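PDB 5NO8: Baccell_00875 from Bacteroides cellulosilyticus DSM 14838, which is a polysaccharide lyase that probably removes the L-rhamnose caps carried on glucuronic acid in complex arabinogalactan proteins. Local coordinates for residues A[637-642]-A[689-694]; A[545-550]-A[615-620]; A[201-206]-A[664-669]; A[210-215]-A[593-598]. One frame throughout, in Å; residues are numbered along the deposited sequence.

Interaction 1. Residues A[637-642]-A[689-694]; sequences RAENVV and LVNRGL
At Ala638 the contact of helix 632-644 with helix 682-692 begins: its methyl CB points at the second helix and lies 3.7 Å from CG1 of Val690. That branch, anti to the backbone N (chi1 165°), rests at the step from Ala638 to Glu639, against the main chain as well as the methyl.

The Glu639 side chain crosses those of Val690 and Asn691 obliquely and carries the polar side of the contact through water. Its CG passes 3.6 Å from OD1 of Asn691, while the carboxylate and amide planes stay within 22° of each other. One water donates to Glu639 OE2 and to Asn691 OD1, at 2.8 Å from each. A second water donates to the carbonyl O of Glu639 (2.8 Å) and accepts from ND2 of Asn691 (2.9 Å). Both ends of the amide are thus hydrogen-bonded, and ND2 also bonds to Tyr687 O one helical turn back; Glu639 OE2 is additionally bound by Gln635.

Val642, a turn after Ala638, meets Val690 tip to tip, CG1 to CG2 at 3.8 Å. Its other branch, CG2, slides past the amide and touches ND2 of Asn691 at 3.6 Å.

Apolar packing through Val690 and a hydrated side at Glu639 and Asn691 therefore join helix 632-644 to the end of helix 682-692, the last of the chain. Helix 615-629 flanks both, through Tyr622 beside Ala638 and through Tyr623 and Tyr624 beside Leu689, while helix 396-409 borders the C-terminal residues.

Interaction 2. Residues A[545-550]-A[615-620]; sequences VAPAIQ and STITGA
Apolar contact dominates between residues 545-550 and 615-620, and almost all of it passes through one methyl. Ile617 CG2, anti to its backbone N, projects at helix 542-559 and meets CB of Ala546 at 3.5 Å. The same methyl approaches the ring of Pro547, with CD 4.3 Å away, so it sits against the start of the kink where the proline nitrogen can make no bond to the preceding turn.

Polar groups border this patch but take their bonds from outside it. Gln550 is extended, CG anti to the backbone N, and crosses Ile617 at about a right angle, placing OE1 3.7 Å from CG2. Its NE2 lies 4.3 Å from CB of Ala620. The buried amide is satisfied at both ends: OE1 accepts from Gly493 N, and NE2 bonds to Tyr686 OH and to a glycerol. Thr618 OG1, 4.1 Å from CB of Ala546, is bonded to Gln542.

The local axes approach to 9.0 Å, and the two segments run in nearly the same direction, 24° apart. Helix 562-576 covers one flank, Leu575 touching both Ala546 and Thr618. Near-parallel helices separated in sequence by the long helix 562-576 and the short helix 596-600, packed side by side in a buried layer, are consistent with the alpha/alpha toroid architecture of many polysaccharide lyases.

Interaction 3. Residues A[201-206]-A[664-669]; sequences EIWERG and KIDGVK
The carboxylate of Asp666 receives two consecutive backbone N-H groups in a two-pronged grip: Glu204 N donates to OD1 at 2.8 Å, and Arg205 N to OD2 at 3.0 Å. Both bonds use syn lone pairs, and together they restrain the rotation of the carboxylate as it closes the end of strand 199-203. Asp666 is the first of the two central residues in a type I' turn, Ile665 to Val668, which joins strands 664-665 and 668-669 into a tight beta hairpin added to the edge of a mixed sheet. Strand 664-665 runs parallel to 199-203, with Ile202 bridging Ile665. Asp666 N donates to Ile202 O at 2.8 Å, nearly along the C=O axis (167°), while Ile202 N donates to Lys664 O at 3.1 Å.

Water extends the network: one molecule donates to Glu201 OE1 (2.8 Å) and accepts from Gly667 N (2.9 Å), lying over a face of the Trp203 indole near its rim. Glu201 and Lys664 lie side by side and point the same way without pairing their charges; OE2 of Glu201 goes to Tyr76, and the lysine NZ forms a salt bridge with Asp141.

Outside this, Trp203 covers the turn. With CG anti to the carbonyl carbon (chi1 -63°), its six-membered ring leans obliquely across Asp666 and Gly667, turned 71° from the carboxylate plane, and NE1 bonds to Tyr76. On the other sheet face, Ile202 CB meets Ile665 CG1 at 4.4 Å. At the turn itself, Trp203 CZ3 stands 3.7 Å from Gly667 N.

Interaction 4. Residues A[210-215]-A[593-598]; sequences ANSQTR and RHWDGH
Arg215 NH1 is gripped twice, by Asp150 in a salt bridge and by the carbonyl O of Thr165, while a salt bridge from Asp608 holds NH2 of the same guanidinium. Arg215 thereby stretches, extended from CG to NE, across His594, where the loop between strands 199-203 and 217-221 of the beta-sheet part packs on the turn leading into helix 596-600 of the helical part.

Arg215 CA makes a CH-pi contact over one face of the His594 imidazole, 3.8 Å from the ring centroid and 15° off the normal; Trp595 CE3 approaches the opposite face near its rim. The Arg215 chain runs on over the same face as its CA, CG 3.7 Å from CD2 of His594. Its guanidinium plane is nearly parallel to the imidazole, 5° apart, but lies beyond the ring, at its own partners. CE1 of His594 comes 3.2 Å from Thr214 O and 3.3 Å from Ser212 O, so these carbonyls may stabilise positive charge on the ring.

Trp595, the N-cap residue of helix 596-600, takes the crowded first torsion (chi1 56°). Ser212 packs on it, OG 3.5 Å from CB of Trp595, while that hydroxyl bonds to Trp599. A glycerol bonded to Trp595 NE1, Asp596 OD1 and Arg593 NH2 may mark a pocket here. Beside it, Arg593 NH2 donates 2.9 Å to Asp596 OD2 in a salt bridge, using the syn lone pair.

In the fold
From the N terminus, strand 199-203 enters first: interaction 3 joins it to the hairpin at 664-669 and closes a loop of more than 450 residues. Within that span, interaction 4 brings the following loop of the beta domain back to residues 593-598. Interaction 2 lies wholly inside interaction 3 but crosses interaction 4, since 593-598 falls between 545-550 and 615-620. Interaction 1 follows interactions 2 and 4 in series and crosses interaction 3. Arg205 couples interactions 3 and 4, probably by hydrogen bonds to the carbonyls of Asn211 and His594. Interactions 1 and 2 touch, Ala638 CB packing on Gly619 O, and helices 615-629 and 632-644 follow each other in the chain.

Interaction 1. Residues A[637-642]-A[689-694]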
loop_
_atom_site.group_PDB
_atom_site.type_symbol
_atom_site.label_atom_id
_atom_site.label_comp_id
_atom_site.label_asym_id
_atom_site.label_seq_id
_atom_site.Cartn_x
_atom_site.Cartn_y
_atom_site.Cartn_z
ATOM N N ARG A 637 -9.492 -3.979 13.378
ATOM C CA ARG A 637 -8.449 -3.612 12.418
ATOM C C ARG A 637 -8.561 -4.337 11.092
ATOM O O ARG A 637 -8.461 -3.725 10.021
ATOM C CB ARG A 637 -7.079 -3.752 13.049
ATOM C CG ARG A 637 -6.890 -2.721 14.145
ATOM C CD ARG A 637 -5.623 -2.982 14.928
ATOM N NE ARG A 637 -4.443 -2.780 14.091
ATOM C CZ ARG A 637 -3.192 -2.926 14.512
ATOM N NH1 ARG A 637 -2.930 -3.296 15.774
ATOM N NH2 ARG A 637 -2.204 -2.720 13.661
ATOM N N ALA A 638 -8.857 -5.634 11.133
ATOM C CA ALA A 638 -9.110 -6.396 9.932
ATOM C C ALA A 638 -10.228 -5.787 9.116
ATOM O O ALA A 638 -10.152 -5.723 7.888
ATOM C CB ALA A 638 -9.468 -7.846 10.286
ATOM N N GLU A 639 -11.292 -5.384 9.802
ATOM C CA GLU A 639 -12.454 -4.772 9.135
ATOM C C GLU A 639 -12.098 -3.460 8.422
ATOM O O GLU A 639 -12.576 -3.186 7.309
ATOM C CB GLU A 639 -13.574 -4.541 10.157
ATOM C CG GLU A 639 -14.282 -5.840 10.538
ATOM C CD GLU A 639 -15.114 -5.771 11.814
ATOM O OE1 GLU A 639 -15.263 -4.660 12.377
ATOM O OE2 GLU A 639 -15.596 -6.854 12.287
ATOM N N ASN A 640 -11.283 -2.669 9.094
ATOM C CA ASN A 640 -10.777 -1.413 8.550
ATOM C C ASN A 640 -9.942 -1.646 7.288
ATOM O O ASN A 640 -10.136 -0.951 6.267
ATOM C CB ASN A 640 -9.967 -0.684 9.613
ATOM C CG ASN A 640 -9.426 0.632 9.116
ATOM O OD1 ASN A 640 -10.168 1.436 8.574
ATOM N ND2 ASN A 640 -8.120 0.832 9.259
ATOM N N VAL A 641 -9.026 -2.607 7.344
ATOM C CA VAL A 641 -8.179 -2.896 6.179
ATOM C C VAL A 641 -9.012 -3.244 4.932
ATOM O O VAL A 641 -8.832 -2.675 3.856
ATOM C CB VAL A 641 -7.181 -4.061 6.442
ATOM C CG1 VAL A 641 -6.450 -4.419 5.162
ATOM C CG2 VAL A 641 -6.202 -3.696 7.529
ATOM N N VAL A 642 -9.931 -4.193 5.073
ATOM C CA VAL A 642 -10.695 -4.664 3.927
ATOM C C VAL A 642 -11.717 -3.624 3.462
ATOM O O VAL A 642 -11.949 -3.509 2.262
ATOM C CB VAL A 642 -11.288 -6.081 4.149
ATOM C CG1 VAL A 642 -10.146 -7.064 4.450
ATOM C CG2 VAL A 642 -12.365 -6.114 5.248
ATOM N N LEU A 689 -14.009 -13.032 3.791
ATOM C CA LEU A 689 -13.366 -13.777 4.876
ATOM C C LEU A 689 -13.464 -13.058 6.208
ATOM O O LEU A 689 -13.951 -13.593 7.215
ATOM C CB LEU A 689 -11.891 -14.050 4.541
ATOM C CG LEU A 689 -11.138 -14.792 5.662
ATOM C CD1 LEU A 689 -11.632 -16.245 5.697
ATOM C CD2 LEU A 689 -9.655 -14.723 5.408
ATOM N N VAL A 690 -13.019 -11.802 6.220
ATOM C CA VAL A 690 -12.942 -11.028 7.425
ATOM C C VAL A 690 -14.311 -10.790 8.041
ATOM O O VAL A 690 -14.440 -10.864 9.261
ATOM C CB VAL A 690 -12.251 -9.673 7.162
ATOM C CG1 VAL A 690 -12.464 -8.681 8.292
ATOM C CG2 VAL A 690 -10.772 -9.908 6.908
ATOM N N ASN A 691 -15.303 -10.493 7.201
ATOM C CA ASN A 691 -16.611 -10.077 7.698
ATOM C C ASN A 691 -17.594 -11.220 7.903
ATOM O O ASN A 691 -18.511 -11.077 8.699
ATOM C CB ASN A 691 -17.196 -8.993 6.818
ATOM C CG ASN A 691 -16.538 -7.669 7.095
ATOM O OD1 ASN A 691 -16.710 -7.118 8.191
ATOM N ND2 ASN A 691 -15.685 -7.209 6.178
ATOM N N ARG A 692 -17.415 -12.306 7.165
ATOM C CA ARG A 692 -18.368 -13.421 7.207
ATOM C C ARG A 692 -17.752 -14.783 7.412
ATOM O O ARG A 692 -18.496 -15.770 7.453
ATOM C CB ARG A 692 -19.195 -13.405 5.935
ATOM C CG ARG A 692 -20.145 -12.239 5.943
ATOM C CD ARG A 692 -21.130 -12.281 4.833
ATOM N NE ARG A 692 -21.836 -11.019 4.819
ATOM C CZ ARG A 692 -22.853 -10.691 5.621
ATOM N NH1 ARG A 692 -23.360 -11.537 6.496
ATOM N NH2 ARG A 692 -23.383 -9.496 5.518
ATOM N N GLY A 693 -16.429 -14.858 7.563
ATOM C CA GLY A 693 -15.749 -16.146 7.754
ATOM C C GLY A 693 -15.808 -17.086 6.569
ATOM O O GLY A 693 -15.637 -18.290 6.736
ATOM N N LEU A 694 -16.066 -16.572 5.373
ATOM C CA LEU A 694 -16.174 -17.423 4.182
ATOM C C LEU A 694 -14.845 -17.574 3.453
ATOM O O LEU A 694 -14.094 -16.587 3.376
ATOM C CB LEU A 694 -17.214 -16.856 3.227
ATOM C CG LEU A 694 -18.649 -16.966 3.728
ATOM C CD1 LEU A 694 -19.540 -16.283 2.709
ATOM C CD2 LEU A 694 -19.052 -18.427 3.917
HETATM O O HOH W 1 -14.983 -4.446 6.756
HETATM O O HOH W 2 -17.518 -8.114 10.644
#

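Interaction 2. Residues A[545-550]-A[615-620]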
loop_
_atom_site.group_PDB
_atom_site.type_symbol
_atom_site.label_atom_id
_atom_site.label_comp_id
_atom_site.label_asym_id
_atom_site.label_seq_id
_atom_site.Cartn_x
_atom_site.Cartn_y
_atom_site.Cartn_z
ATOM N N VAL A 545 5.739 -11.512 3.704
ATOM C CA VAL A 545 5.578 -11.529 5.153
ATOM C C VAL A 545 4.134 -11.892 5.543
ATOM O O VAL A 545 3.909 -12.751 6.402
ATOM C CB VAL A 545 5.967 -10.171 5.787
ATOM C CG1 VAL A 545 5.699 -10.154 7.293
ATOM C CG2 VAL A 545 7.440 -9.861 5.510
ATOM N N ALA A 546 3.159 -11.242 4.910
ATOM C CA ALA A 546 1.766 -11.466 5.329
ATOM C C ALA A 546 1.340 -12.922 5.118
ATOM O O ALA A 546 0.757 -13.507 6.016
ATOM C CB ALA A 546 0.798 -10.508 4.647
ATOM N N PRO A 547 1.636 -13.501 3.941
ATOM C CA PRO A 547 1.283 -14.926 3.755
ATOM C C PRO A 547 1.934 -15.905 4.740
ATOM O O PRO A 547 1.298 -16.906 5.091
ATOM C CB PRO A 547 1.793 -15.216 2.360
ATOM C CG PRO A 547 1.639 -13.923 1.653
ATOM C CD PRO A 547 2.060 -12.901 2.669
ATOM N N ALA A 548 3.170 -15.627 5.167
ATOM C CA ALA A 548 3.826 -16.447 6.199
ATOM C C ALA A 548 2.952 -16.520 7.426
ATOM O O ALA A 548 2.681 -17.597 7.955
ATOM C CB ALA A 548 5.196 -15.874 6.584
ATOM N N ILE A 549 2.471 -15.365 7.862
ATOM C CA ILE A 549 1.728 -15.271 9.104
ATOM C C ILE A 549 0.299 -15.803 8.918
ATOM O O ILE A 549 -0.261 -16.424 9.847
ATOM C CB ILE A 549 1.696 -13.821 9.620
ATOM C CG1 ILE A 549 3.122 -13.287 9.804
ATOM C CG2 ILE A 549 0.920 -13.698 10.910
ATOM C CD1 ILE A 549 3.172 -11.832 10.200
ATOM N N GLN A 550 -0.269 -15.555 7.736
ATOM C CA GLN A 550 -1.593 -16.060 7.325
ATOM C C GLN A 550 -1.585 -17.592 7.416
ATOM O O GLN A 550 -2.479 -18.210 8.004
ATOM C CB GLN A 550 -1.886 -15.607 5.881
ATOM C CG GLN A 550 -3.216 -16.023 5.270
ATOM C CD GLN A 550 -3.294 -15.745 3.766
ATOM O OE1 GLN A 550 -2.270 -15.695 3.054
ATOM N NE2 GLN A 550 -4.515 -15.572 3.270
ATOM N N SER A 615 -2.885 -5.715 -0.018
ATOM C CA SER A 615 -2.971 -5.156 1.324
ATOM C C SER A 615 -4.010 -5.886 2.186
ATOM O O SER A 615 -3.906 -5.880 3.396
ATOM C CB SER A 615 -3.319 -3.657 1.324
ATOM O OG SER A 615 -4.633 -3.391 0.786
ATOM N N THR A 616 -5.013 -6.492 1.557
ATOM C CA THR A 616 -6.042 -7.218 2.320
ATOM C C THR A 616 -5.534 -8.501 2.945
ATOM O O THR A 616 -6.158 -9.000 3.852
ATOM C CB THR A 616 -7.310 -7.509 1.492
ATOM O OG1 THR A 616 -7.033 -8.365 0.393
ATOM C CG2 THR A 616 -7.921 -6.195 0.961
ATOM N N ILE A 617 -4.375 -9.011 2.517
ATOM C CA ILE A 617 -3.829 -10.190 3.189
ATOM C C ILE A 617 -3.537 -9.843 4.644
ATOM O O ILE A 617 -3.738 -10.659 5.534
ATOM C CB ILE A 617 -2.518 -10.705 2.540
ATOM C CG1 ILE A 617 -2.684 -11.008 1.062
ATOM C CG2 ILE A 617 -2.081 -11.994 3.247
ATOM C CD1 ILE A 617 -1.356 -11.119 0.352
ATOM N N THR A 618 -3.065 -8.611 4.904
ATOM C CA THR A 618 -2.860 -8.163 6.264
ATOM C C THR A 618 -4.175 -8.162 7.063
ATOM O O THR A 618 -4.187 -8.542 8.216
ATOM C CB THR A 618 -2.181 -6.788 6.287
ATOM O OG1 THR A 618 -0.896 -6.929 5.670
ATOM C CG2 THR A 618 -1.996 -6.256 7.693
ATOM N N GLY A 619 -5.269 -7.760 6.421
ATOM C CA GLY A 619 -6.596 -7.901 7.007
ATOM C C GLY A 619 -6.889 -9.352 7.375
ATOM O O GLY A 619 -7.367 -9.604 8.455
ATOM N N ALA A 620 -6.622 -10.277 6.458
ATOM C CA ALA A 620 -6.803 -11.702 6.750
ATOM C C ALA A 620 -5.990 -12.131 7.965
ATOM O O ALA A 620 -6.507 -12.803 8.863
ATOM C CB ALA A 620 -6.458 -12.545 5.560
#

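Interaction 3. Residues A[201-206]-A[664-669]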
loop_
_atom_site.group_PDB
_atom_site.type_symbol
_atom_site.label_atom_id
_atom_site.label_comp_id
_atom_site.label_asym_id
_atom_site.label_seq_id
_atom_site.Cartn_x
_atom_site.Cartn_y
_atom_site.Cartn_z
ATOM N N GLU A 201 5.916 13.276 -4.794
ATOM C CA GLU A 201 6.216 12.680 -6.070
ATOM C C GLU A 201 7.239 11.599 -5.889
ATOM O O GLU A 201 7.967 11.574 -4.900
ATOM C CB GLU A 201 6.791 13.716 -7.016
ATOM C CG GLU A 201 5.776 14.727 -7.478
ATOM C CD GLU A 201 6.419 15.846 -8.270
ATOM O OE1 GLU A 201 6.682 15.622 -9.468
ATOM O OE2 GLU A 201 6.690 16.926 -7.681
ATOM N N ILE A 202 7.300 10.727 -6.880
ATOM C CA ILE A 202 8.267 9.646 -6.909
ATOM C C ILE A 202 9.093 9.835 -8.171
ATOM O O ILE A 202 8.548 10.044 -9.269
ATOM C CB ILE A 202 7.585 8.248 -6.917
ATOM C CG1 ILE A 202 6.844 7.975 -5.619
ATOM C CG2 ILE A 202 8.594 7.119 -7.171
ATOM C CD1 ILE A 202 7.697 7.851 -4.392
ATOM N N TRP A 203 10.409 9.720 -8.013
ATOM C CA TRP A 203 11.342 9.782 -9.130
ATOM C C TRP A 203 12.159 8.493 -9.213
ATOM O O TRP A 203 12.320 7.804 -8.209
ATOM C CB TRP A 203 12.288 10.997 -8.994
ATOM C CG TRP A 203 11.590 12.286 -9.031
ATOM C CD1 TRP A 203 11.170 13.019 -7.969
ATOM C CD2 TRP A 203 11.188 12.987 -10.186
ATOM N NE1 TRP A 203 10.548 14.161 -8.400
ATOM C CE2 TRP A 203 10.527 14.159 -9.759
ATOM C CE3 TRP A 203 11.334 12.751 -11.555
ATOM C CZ2 TRP A 203 10.015 15.101 -10.657
ATOM C CZ3 TRP A 203 10.800 13.646 -12.435
ATOM C CH2 TRP A 203 10.156 14.824 -11.988
ATOM N N GLU A 204 12.642 8.193 -10.422
ATOM C CA GLU A 204 13.558 7.060 -10.705
ATOM C C GLU A 204 12.936 5.664 -10.508
ATOM O O GLU A 204 13.462 4.787 -9.793
ATOM C CB GLU A 204 14.858 7.199 -9.928
ATOM C CG GLU A 204 15.603 8.499 -10.180
ATOM C CD GLU A 204 16.080 8.624 -11.621
ATOM O OE1 GLU A 204 16.330 7.581 -12.256
ATOM O OE2 GLU A 204 16.187 9.751 -12.139
ATOM N N ARG A 205 11.812 5.465 -11.165
ATOM C CA ARG A 205 11.265 4.124 -11.329
ATOM C C ARG A 205 11.448 3.663 -12.775
ATOM O O ARG A 205 11.499 4.479 -13.706
ATOM C CB ARG A 205 9.796 4.097 -10.945
ATOM C CG ARG A 205 9.529 4.548 -9.513
ATOM C CD ARG A 205 10.270 3.727 -8.458
ATOM N NE ARG A 205 10.032 2.269 -8.496
ATOM C CZ ARG A 205 9.030 1.614 -7.893
ATOM N NH1 ARG A 205 8.095 2.262 -7.192
ATOM N NH2 ARG A 205 8.931 0.279 -8.018
ATOM N N GLY A 206 11.499 2.350 -12.958
ATOM C CA GLY A 206 11.650 1.769 -14.304
ATOM C C GLY A 206 12.160 0.353 -14.266
ATOM O O GLY A 206 12.814 -0.058 -13.303
ATOM N N LYS A 664 2.713 12.727 -8.925
ATOM C CA LYS A 664 3.342 12.339 -10.179
ATOM C C LYS A 664 4.394 11.290 -9.920
ATOM O O LYS A 664 4.903 11.137 -8.800
ATOM C CB LYS A 664 4.011 13.536 -10.863
ATOM C CG LYS A 664 3.036 14.602 -11.339
ATOM C CD LYS A 664 3.713 15.830 -11.907
ATOM C CE LYS A 664 2.674 16.776 -12.490
ATOM N NZ LYS A 664 3.252 18.024 -13.046
ATOM N N ILE A 665 4.685 10.548 -10.972
ATOM C CA ILE A 665 5.748 9.557 -10.973
ATOM C C ILE A 665 6.603 9.835 -12.195
ATOM O O ILE A 665 6.141 9.734 -13.353
ATOM C CB ILE A 665 5.159 8.136 -11.021
ATOM C CG1 ILE A 665 4.294 7.872 -9.772
ATOM C CG2 ILE A 665 6.287 7.106 -11.140
ATOM C CD1 ILE A 665 3.182 6.882 -10.010
ATOM N N ASP A 666 7.863 10.226 -11.950
ATOM C CA ASP A 666 8.793 10.625 -13.023
ATOM C C ASP A 666 8.197 11.658 -13.969
ATOM O O ASP A 666 8.409 11.609 -15.190
ATOM C CB ASP A 666 9.304 9.397 -13.798
ATOM C CG ASP A 666 10.409 8.669 -13.063
ATOM O OD1 ASP A 666 11.397 9.317 -12.638
ATOM O OD2 ASP A 666 10.253 7.455 -12.847
ATOM N N GLY A 667 7.439 12.596 -13.398
ATOM C CA GLY A 667 6.827 13.675 -14.157
ATOM C C GLY A 667 5.491 13.391 -14.814
ATOM O O GLY A 667 4.881 14.306 -15.400
ATOM N N VAL A 668 5.039 12.138 -14.729
ATOM C CA VAL A 668 3.789 11.702 -15.322
ATOM C C VAL A 668 2.713 11.821 -14.250
ATOM O O VAL A 668 2.861 11.305 -13.156
ATOM C CB VAL A 668 3.903 10.254 -15.821
ATOM C CG1 VAL A 668 2.546 9.692 -16.293
ATOM C CG2 VAL A 668 4.949 10.164 -16.930
ATOM N N LYS A 669 1.609 12.452 -14.600
ATOM C CA LYS A 669 0.503 12.638 -13.660
ATOM C C LYS A 669 -0.050 11.308 -13.181
ATOM O O LYS A 669 -0.324 10.421 -14.009
ATOM C CB LYS A 669 -0.625 13.432 -14.325
ATOM C CG LYS A 669 -1.739 13.834 -13.343
ATOM C CD LYS A 669 -1.248 14.828 -12.314
ATOM C CE LYS A 669 -2.258 15.143 -11.222
ATOM N NZ LYS A 669 -2.080 14.226 -10.053
HETATM O O HOH W 3 7.363 13.092 -10.563
#

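Interaction 4. Residues A[210-215]-A[593-598]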
loop_
_atom_site.group_PDB
_atom_site.type_symbol
_atom_site.label_atom_id
_atom_site.label_comp_id
_atom_site.label_asym_id
_atom_site.label_seq_id
_atom_site.Cartn_x
_atom_site.Cartn_y
_atom_site.Cartn_z
ATOM N N ALA A 210 15.956 -0.927 -11.153
ATOM C CA ALA A 210 15.678 -1.883 -10.101
ATOM C C ALA A 210 14.189 -2.275 -9.980
ATOM O O ALA A 210 13.833 -2.916 -9.006
ATOM C CB ALA A 210 16.245 -1.419 -8.769
ATOM N N ASN A 211 13.380 -1.988 -11.011
ATOM C CA ASN A 211 12.015 -2.541 -11.171
ATOM C C ASN A 211 11.234 -2.445 -9.846
ATOM O O ASN A 211 11.134 -1.346 -9.314
ATOM C CB ASN A 211 12.027 -3.953 -11.836
ATOM C CG ASN A 211 12.884 -4.972 -11.094
ATOM O OD1 ASN A 211 14.119 -5.037 -11.289
ATOM N ND2 ASN A 211 12.239 -5.803 -10.261
ATOM N N SER A 212 10.724 -3.557 -9.300
ATOM C CA SER A 212 9.950 -3.568 -8.063
ATOM C C SER A 212 10.726 -3.382 -6.765
ATOM O O SER A 212 10.108 -3.256 -5.695
ATOM C CB SER A 212 9.176 -4.908 -7.978
ATOM O OG SER A 212 8.548 -5.212 -9.236
ATOM N N GLN A 213 12.066 -3.370 -6.829
ATOM C CA GLN A 213 12.896 -3.532 -5.643
ATOM C C GLN A 213 13.271 -2.221 -4.949
ATOM O O GLN A 213 14.057 -2.216 -4.000
ATOM C CB GLN A 213 14.196 -4.272 -6.001
ATOM C CG GLN A 213 14.066 -5.472 -6.924
ATOM C CD GLN A 213 13.112 -6.525 -6.399
ATOM O OE1 GLN A 213 12.861 -6.623 -5.195
ATOM N NE2 GLN A 213 12.590 -7.333 -7.306
ATOM N N THR A 214 12.703 -1.110 -5.421
ATOM C CA THR A 214 12.931 0.168 -4.798
ATOM C C THR A 214 11.697 1.021 -4.902
ATOM O O THR A 214 11.037 0.967 -5.910
ATOM C CB THR A 214 14.081 0.921 -5.470
ATOM O OG1 THR A 214 14.242 2.179 -4.818
ATOM C CG2 THR A 214 13.850 1.168 -6.967
ATOM N N ARG A 215 11.447 1.829 -3.879
ATOM C CA ARG A 215 10.340 2.751 -3.914
ATOM C C ARG A 215 10.682 3.964 -4.761
ATOM O O ARG A 215 9.801 4.730 -5.149
ATOM C CB ARG A 215 9.950 3.159 -2.521
ATOM C CG ARG A 215 8.575 3.794 -2.449
ATOM C CD ARG A 215 8.036 3.726 -1.068
ATOM N NE ARG A 215 6.788 4.461 -0.951
ATOM C CZ ARG A 215 6.256 4.809 0.206
ATOM N NH1 ARG A 215 6.857 4.483 1.369
ATOM N NH2 ARG A 215 5.116 5.495 0.210
ATOM N N ARG A 593 2.856 -0.799 -1.012
ATOM C CA ARG A 593 3.099 -1.593 -2.212
ATOM C C ARG A 593 3.260 -0.578 -3.336
ATOM O O ARG A 593 2.633 0.488 -3.319
ATOM C CB ARG A 593 1.942 -2.555 -2.489
ATOM C CG ARG A 593 1.616 -3.474 -1.316
ATOM C CD ARG A 593 0.502 -4.500 -1.589
ATOM N NE ARG A 593 0.782 -5.254 -2.801
ATOM C CZ ARG A 593 1.640 -6.279 -2.889
ATOM N NH1 ARG A 593 2.250 -6.757 -1.816
ATOM N NH2 ARG A 593 1.876 -6.827 -4.059
ATOM N N HIS A 594 4.128 -0.852 -4.290
ATOM C CA HIS A 594 4.526 0.189 -5.250
ATOM C C HIS A 594 5.014 -0.304 -6.614
ATOM O O HIS A 594 5.729 0.403 -7.325
ATOM C CB HIS A 594 5.532 1.151 -4.609
ATOM C CG HIS A 594 6.793 0.496 -4.121
ATOM N ND1 HIS A 594 7.711 -0.102 -4.971
ATOM C CD2 HIS A 594 7.281 0.348 -2.874
ATOM C CE1 HIS A 594 8.709 -0.580 -4.253
ATOM N NE2 HIS A 594 8.492 -0.295 -2.982
ATOM N N TRP A 595 4.543 -1.469 -7.036
ATOM C CA TRP A 595 4.944 -2.029 -8.343
ATOM C C TRP A 595 3.836 -2.645 -9.206
ATOM O O TRP A 595 4.043 -2.862 -10.401
ATOM C CB TRP A 595 6.057 -3.068 -8.105
ATOM C CG TRP A 595 5.635 -4.108 -7.167
ATOM C CD1 TRP A 595 4.979 -5.269 -7.460
ATOM C CD2 TRP A 595 5.791 -4.076 -5.758
ATOM N NE1 TRP A 595 4.726 -5.962 -6.305
ATOM C CE2 TRP A 595 5.193 -5.236 -5.244
ATOM C CE3 TRP A 595 6.374 -3.173 -4.878
ATOM C CZ2 TRP A 595 5.175 -5.514 -3.889
ATOM C CZ3 TRP A 595 6.342 -3.440 -3.538
ATOM C CH2 TRP A 595 5.738 -4.599 -3.052
ATOM N N ASP A 596 2.654 -2.901 -8.651
ATOM C CA ASP A 596 1.663 -3.681 -9.393
ATOM C C ASP A 596 1.019 -2.936 -10.543
ATOM O O ASP A 596 0.520 -3.573 -11.469
ATOM C CB ASP A 596 0.607 -4.262 -8.445
ATOM C CG ASP A 596 1.176 -5.340 -7.565
ATOM O OD1 ASP A 596 1.538 -6.388 -8.148
ATOM O OD2 ASP A 596 1.310 -5.138 -6.326
ATOM N N GLY A 597 1.017 -1.602 -10.501
ATOM C CA GLY A 597 0.572 -0.816 -11.640
ATOM C C GLY A 597 1.352 -1.095 -12.908
ATOM O O GLY A 597 0.808 -1.004 -14.011
ATOM N N HIS A 598 2.633 -1.425 -12.749
ATOM C CA HIS A 598 3.471 -1.741 -13.893
ATOM C C HIS A 598 3.109 -3.112 -14.485
ATOM O O HIS A 598 2.851 -3.235 -15.682
ATOM C CB HIS A 598 4.964 -1.743 -13.540
ATOM C CG HIS A 598 5.828 -2.027 -14.728
ATOM N ND1 HIS A 598 6.062 -1.093 -15.717
ATOM C CD2 HIS A 598 6.433 -3.172 -15.140
ATOM C CE1 HIS A 598 6.804 -1.640 -16.669
ATOM N NE2 HIS A 598 7.045 -2.901 -16.341
#